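Local atomic coordinates of DisA protein (Sorangium cellulosum, PDB entry 6CCA), a protein that is the carbon methyltransferase of a disorazol polyketide assembly line, probably transferring methyl groups from S-adenosylmethionine to the alpha-carbon of an intermediate to form a gem-dimethyl group. Residues 40-45 against 389-394; 203-208 against 402-407. All blocks are in the same frame, centred on the assembly; numbering follows the deposited sequence.

Contact 1 (40-45 against 389-394); sequences RIQPGL and PLQHSD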
loop_
_atom_site.group_PDB
_atom_site.type_symbol
_atom_site.label_atom_id
_atom_site.label_comp_id
_atom_site.label_asym_id
_atom_site.label_seq_id
_atom_site.Cartn_x
_atom_site.Cartn_y
_atom_site.Cartn_z
ATOM N N ARG A 40 3.558 -21.726 9.903
ATOM C CA ARG A 40 3.653 -21.104 11.191
ATOM C C ARG A 40 3.184 -19.647 11.156
ATOM O O ARG A 40 3.003 -19.055 12.196
ATOM C CB ARG A 40 5.085 -21.128 11.691
ATOM C CG ARG A 40 5.591 -22.551 11.961
ATOM C CD ARG A 40 7.067 -22.632 12.303
ATOM N NE ARG A 40 7.461 -24.050 12.589
ATOM C CZ ARG A 40 8.379 -24.802 11.935
ATOM N NH1 ARG A 40 9.100 -24.336 10.924
ATOM N NH2 ARG A 40 8.607 -26.068 12.317
ATOM N N ILE A 41 3.008 -19.088 9.953
ATOM C CA ILE A 41 2.594 -17.660 9.804
ATOM C C ILE A 41 1.128 -17.569 9.356
ATOM O O ILE A 41 0.418 -16.666 9.768
ATOM C CB ILE A 41 3.545 -16.967 8.797
ATOM C CG1 ILE A 41 4.997 -17.004 9.291
ATOM C CG2 ILE A 41 3.100 -15.545 8.464
ATOM C CD1 ILE A 41 5.979 -16.743 8.172
ATOM N N GLN A 42 0.737 -18.486 8.478
ATOM C CA GLN A 42 -0.622 -18.522 7.941
ATOM C C GLN A 42 -1.655 -18.392 9.032
ATOM O O GLN A 42 -1.705 -19.204 9.961
ATOM C CB GLN A 42 -0.837 -19.847 7.216
ATOM C CG GLN A 42 -2.214 -20.100 6.661
ATOM C CD GLN A 42 -2.735 -19.009 5.757
ATOM O OE1 GLN A 42 -2.124 -18.642 4.756
ATOM N NE2 GLN A 42 -3.902 -18.502 6.107
ATOM N N PRO A 43 -2.519 -17.373 8.942
ATOM C CA PRO A 43 -3.554 -17.293 9.953
ATOM C C PRO A 43 -4.515 -18.510 9.873
ATOM O O PRO A 43 -4.867 -18.953 8.783
ATOM C CB PRO A 43 -4.308 -16.013 9.600
ATOM C CG PRO A 43 -3.843 -15.570 8.314
ATOM C CD PRO A 43 -2.516 -16.224 8.040
ATOM N N GLY A 44 -4.982 -18.941 11.027
ATOM C CA GLY A 44 -6.005 -19.972 11.084
ATOM C C GLY A 44 -7.420 -19.485 10.773
ATOM O O GLY A 44 -7.677 -18.288 10.597
ATOM N N LEU A 45 -8.374 -20.423 10.790
ATOM C CA LEU A 45 -9.712 -20.119 10.334
ATOM C C LEU A 45 -10.362 -19.077 11.181
ATOM O O LEU A 45 -11.061 -18.213 10.659
ATOM C CB LEU A 45 -10.575 -21.411 10.249
ATOM C CG LEU A 45 -12.047 -21.294 9.773
ATOM C CD1 LEU A 45 -12.209 -20.525 8.483
ATOM C CD2 LEU A 45 -12.678 -22.700 9.610
ATOM N N PRO A 389 1.509 -15.648 -1.123
ATOM C CA PRO A 389 0.503 -14.736 -0.682
ATOM C C PRO A 389 -0.294 -15.498 0.347
ATOM O O PRO A 389 -0.703 -16.678 0.090
ATOM C CB PRO A 389 -0.308 -14.448 -1.928
ATOM C CG PRO A 389 0.460 -14.989 -3.064
ATOM C CD PRO A 389 1.303 -16.099 -2.497
ATOM N N LEU A 390 -0.466 -14.931 1.512
ATOM C CA LEU A 390 -1.119 -15.680 2.595
ATOM C C LEU A 390 -2.617 -15.881 2.243
ATOM O O LEU A 390 -3.163 -15.154 1.416
ATOM C CB LEU A 390 -0.891 -15.027 3.919
ATOM C CG LEU A 390 0.565 -15.050 4.371
ATOM C CD1 LEU A 390 0.700 -14.303 5.659
ATOM C CD2 LEU A 390 1.047 -16.506 4.498
ATOM N N GLN A 391 -3.240 -16.907 2.812
ATOM C CA GLN A 391 -4.617 -17.261 2.431
ATOM C C GLN A 391 -5.565 -16.622 3.415
ATOM O O GLN A 391 -5.345 -16.677 4.615
ATOM C CB GLN A 391 -4.784 -18.818 2.486
ATOM C CG GLN A 391 -3.876 -19.528 1.549
ATOM C CD GLN A 391 -4.002 -21.049 1.714
ATOM O OE1 GLN A 391 -3.112 -21.734 2.303
ATOM N NE2 GLN A 391 -5.134 -21.586 1.244
ATOM N N HIS A 392 -6.637 -16.031 2.902
ATOM C CA HIS A 392 -7.679 -15.415 3.703
ATOM C C HIS A 392 -9.029 -15.764 3.167
ATOM O O HIS A 392 -9.815 -14.908 2.745
ATOM C CB HIS A 392 -7.502 -13.881 3.759
ATOM C CG HIS A 392 -6.320 -13.474 4.566
ATOM N ND1 HIS A 392 -5.068 -13.404 4.013
ATOM C CD2 HIS A 392 -6.176 -13.168 5.865
ATOM C CE1 HIS A 392 -4.200 -13.072 4.950
ATOM N NE2 HIS A 392 -4.847 -12.914 6.078
ATOM N N SER A 393 -9.318 -17.068 3.157
ATOM C CA SER A 393 -10.619 -17.511 2.571
ATOM C C SER A 393 -11.373 -18.491 3.456
ATOM O O SER A 393 -10.778 -19.269 4.219
ATOM C CB SER A 393 -10.425 -18.069 1.141
ATOM O OG SER A 393 -9.479 -19.087 1.164
ATOM N N ASP A 394 -12.690 -18.350 3.423
ATOM C CA ASP A 394 -13.564 -19.176 4.236
ATOM C C ASP A 394 -14.750 -19.557 3.352
ATOM O O ASP A 394 -15.702 -18.750 3.180
ATOM C CB ASP A 394 -14.063 -18.347 5.376
ATOM C CG ASP A 394 -15.140 -19.041 6.187
ATOM O OD1 ASP A 394 -15.122 -20.275 6.246
ATOM O OD2 ASP A 394 -15.987 -18.359 6.815
HETATM O O HOH W 1 -0.711 -20.480 3.414
#

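Contact 2 (203-208 against 402-407); sequences ELVIKS and QNVILA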
loop_
_atom_site.group_PDB
_atom_site.type_symbol
_atom_site.label_atom_id
_atom_site.label_comp_id
_atom_site.label_asym_id
_atom_site.label_seq_id
_atom_site.Cartn_x
_atom_site.Cartn_y
_atom_site.Cartn_z
ATOM N N GLU A 203 0.236 -7.342 12.048
ATOM C CA GLU A 203 0.587 -8.454 12.905
ATOM C C GLU A 203 1.136 -9.612 12.120
ATOM O O GLU A 203 2.084 -10.231 12.604
ATOM C CB GLU A 203 -0.570 -8.878 13.823
ATOM C CG GLU A 203 -0.906 -7.798 14.859
ATOM C CD GLU A 203 0.195 -7.528 15.904
ATOM O OE1 GLU A 203 1.068 -8.379 16.180
ATOM O OE2 GLU A 203 0.216 -6.394 16.423
ATOM N N LEU A 204 0.622 -9.828 10.894
ATOM C CA LEU A 204 1.189 -10.837 10.012
ATOM C C LEU A 204 2.593 -10.523 9.566
ATOM O O LEU A 204 3.421 -11.410 9.468
ATOM C CB LEU A 204 0.316 -11.110 8.750
ATOM C CG LEU A 204 -0.922 -11.945 8.920
ATOM C CD1 LEU A 204 -1.627 -11.997 7.578
ATOM C CD2 LEU A 204 -0.489 -13.351 9.398
ATOM N N VAL A 205 2.927 -9.253 9.366
ATOM C CA VAL A 205 4.323 -8.939 9.059
ATOM C C VAL A 205 5.260 -9.273 10.266
ATOM O O VAL A 205 6.292 -9.873 10.111
ATOM C CB VAL A 205 4.501 -7.465 8.690
ATOM C CG1 VAL A 205 5.978 -7.017 8.702
ATOM C CG2 VAL A 205 3.788 -7.101 7.397
ATOM N N ILE A 206 4.863 -8.854 11.452
ATOM C CA ILE A 206 5.612 -9.075 12.681
ATOM C C ILE A 206 5.790 -10.581 12.878
ATOM O O ILE A 206 6.870 -11.044 13.160
ATOM C CB ILE A 206 4.922 -8.450 13.894
ATOM C CG1 ILE A 206 5.074 -6.923 13.850
ATOM C CG2 ILE A 206 5.584 -8.905 15.222
ATOM C CD1 ILE A 206 4.260 -6.144 14.872
ATOM N N LYS A 207 4.721 -11.323 12.734
ATOM C CA LYS A 207 4.792 -12.773 12.875
ATOM C C LYS A 207 5.802 -13.367 11.905
ATOM O O LYS A 207 6.571 -14.301 12.255
ATOM C CB LYS A 207 3.386 -13.374 12.602
ATOM C CG LYS A 207 3.284 -14.907 12.756
ATOM C CD LYS A 207 3.710 -15.286 14.120
ATOM C CE LYS A 207 3.226 -16.671 14.562
ATOM N NZ LYS A 207 4.106 -17.074 15.721
ATOM N N SER A 208 5.808 -12.897 10.655
ATOM C CA SER A 208 6.729 -13.409 9.704
ATOM C C SER A 208 8.142 -13.197 10.162
ATOM O O SER A 208 8.989 -14.061 9.990
ATOM C CB SER A 208 6.521 -12.802 8.330
ATOM O OG SER A 208 5.199 -12.971 7.783
ATOM N N GLN A 402 -6.345 -6.631 0.521
ATOM C CA GLN A 402 -4.999 -6.519 1.064
ATOM C C GLN A 402 -4.457 -7.901 1.377
ATOM O O GLN A 402 -5.199 -8.894 1.681
ATOM C CB GLN A 402 -5.046 -5.736 2.368
ATOM C CG GLN A 402 -3.750 -5.349 3.011
ATOM C CD GLN A 402 -3.896 -4.349 4.136
ATOM O OE1 GLN A 402 -4.990 -3.903 4.481
ATOM N NE2 GLN A 402 -2.785 -4.038 4.764
ATOM N N ASN A 403 -3.146 -8.003 1.292
ATOM C CA ASN A 403 -2.465 -9.250 1.675
ATOM C C ASN A 403 -1.029 -9.051 2.123
ATOM O O ASN A 403 -0.408 -7.991 1.790
ATOM C CB ASN A 403 -2.577 -10.285 0.546
ATOM C CG ASN A 403 -2.554 -11.728 1.090
ATOM O OD1 ASN A 403 -2.525 -11.954 2.309
ATOM N ND2 ASN A 403 -2.559 -12.696 0.174
ATOM N N VAL A 404 -0.529 -9.996 2.907
ATOM C CA VAL A 404 0.913 -10.140 3.116
ATOM C C VAL A 404 1.426 -11.270 2.189
ATOM O O VAL A 404 0.805 -12.360 2.064
ATOM C CB VAL A 404 1.231 -10.366 4.557
ATOM C CG1 VAL A 404 2.640 -10.907 4.754
ATOM C CG2 VAL A 404 1.039 -9.078 5.345
ATOM N N ILE A 405 2.518 -10.992 1.519
ATOM C CA ILE A 405 3.131 -11.870 0.508
ATOM C C ILE A 405 4.568 -12.117 0.890
ATOM O O ILE A 405 5.296 -11.178 1.135
ATOM C CB ILE A 405 3.024 -11.324 -0.919
ATOM C CG1 ILE A 405 1.547 -10.976 -1.259
ATOM C CG2 ILE A 405 3.584 -12.347 -1.918
ATOM C CD1 ILE A 405 1.348 -9.557 -1.576
ATOM N N LEU A 406 4.942 -13.382 1.023
ATOM C CA LEU A 406 6.308 -13.817 1.369
ATOM C C LEU A 406 6.963 -14.461 0.154
ATOM O O LEU A 406 6.297 -15.154 -0.616
ATOM C CB LEU A 406 6.306 -14.817 2.518
ATOM C CG LEU A 406 5.436 -14.427 3.737
ATOM C CD1 LEU A 406 5.368 -15.553 4.735
ATOM C CD2 LEU A 406 5.965 -13.223 4.397
ATOM N N ALA A 407 8.241 -14.199 -0.051
ATOM C CA ALA A 407 8.943 -14.761 -1.198
ATOM C C ALA A 407 10.429 -14.986 -0.831
ATOM O O ALA A 407 11.003 -14.195 -0.073
ATOM C CB ALA A 407 8.865 -13.796 -2.320
#

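Contact 1 (40-45 against 389-394)
Gln42 and Gln391 join two lengths of chain that run almost the same way, their end-to-end directions only 7° apart. Residues 40-45 lead from the end of helix 34-41 to Gly44, the N-cap of helix 45-52, while 389-394 leaves the edge of the main sheet. The backbones come nearest at Gln42 and Leu390, with 6.1 Å between their CA atoms. Gln42 sends CG anti to its backbone N (chi1 177°), then bends at chi2, which brings the amide up against the main chain of Gln391. There it bonds twice: Gln391 N donates to Gln42 OE1 over 2.8 Å, in the carbonyl plane on a lone pair, and Gln42 NE2 donates to Gln391 O, also over 2.8 Å. The second N-H of NE2 turns back to Pro43 O at 2.9 Å. A water donates to both OE1 of Gln42 and OE1 of Gln391, whose amide plane is turned 68° from that of Gln42. On the inner side of the amide, Ile41 CG2 meets Leu390 CD1 at 3.9 Å, and Pro43 CG lies 3.6 Å from His392 NE2, a nitrogen hydrogen-bonded to His200. Farther along, Leu45 CD1 packs on the carboxylate of Asp394, which forms a salt bridge with Arg49. With both ends engaged, the Gln42 amide is fixed in its flip and holds N and O of Gln391 as the partner in a hydrogen-bonded antiparallel pair would.

Contact 2 (203-208 against 402-407)
Val404 points from the sheet toward helix 196-216, and its CG2 meets two helix residues at once. This is a helix packed on the face of the Rossmann-like sheet of a class I methyltransferase, whose antiparallel strand is 402-409; 203-208 lies nearly parallel to 402-407, at -15°, with the axes 9.2 Å apart. Val404 has CG1 anti to its backbone N (chi1 164°), which leaves CG2 beside the N and turned to the helix, and this second methyl lies 4.0 Å from Leu204 CB and equally far from Val205 CG2. The two valine side chains cross at about a right angle, touching through a single methyl each. Leu204 directs its CB at the strand, while its side chain also packs on Pro43, Leu390 and His392. One helical turn on, Ser208 faces Leu406, whose CD2 sits 3.5 Å from the serine OG; Ile41 touches both residues. No hydrogen bond crosses between helix and strand, so their direct contact rests on apolar packing and this hydroxyl-to-methyl approach. The buried hydroxyl is satisfied within its own helix: Ser208 OG donates to Leu204 O at 2.9 Å, reaching that oxygen from the opposite face of the carbonyl plane to Ser208 N.

How the contacts relate
Contacts 1 and 2 touch, their centres about 10 Å apart on the same side of the chain's centre. The segments alternate in sequence: 40-45 and 203-208 come first, and each meets a different part of the C-terminal region. Strand 402-409 is the bridge: Leu390 N lies 2.9 Å from Val404 O, and Leu390 O lies 2.8 Å from Asn403 ND2, both probable hydrogen bonds. His392 CE1 also packs 3.3 Å from Asn403 OD1. The two earlier segments meet as well, with Arg40 O 3.4 Å from Lys207 CE. Together the contacts pack residues 40-45 against helix 196-216, against strand 402-409 and against the chain leaving the sheet edge.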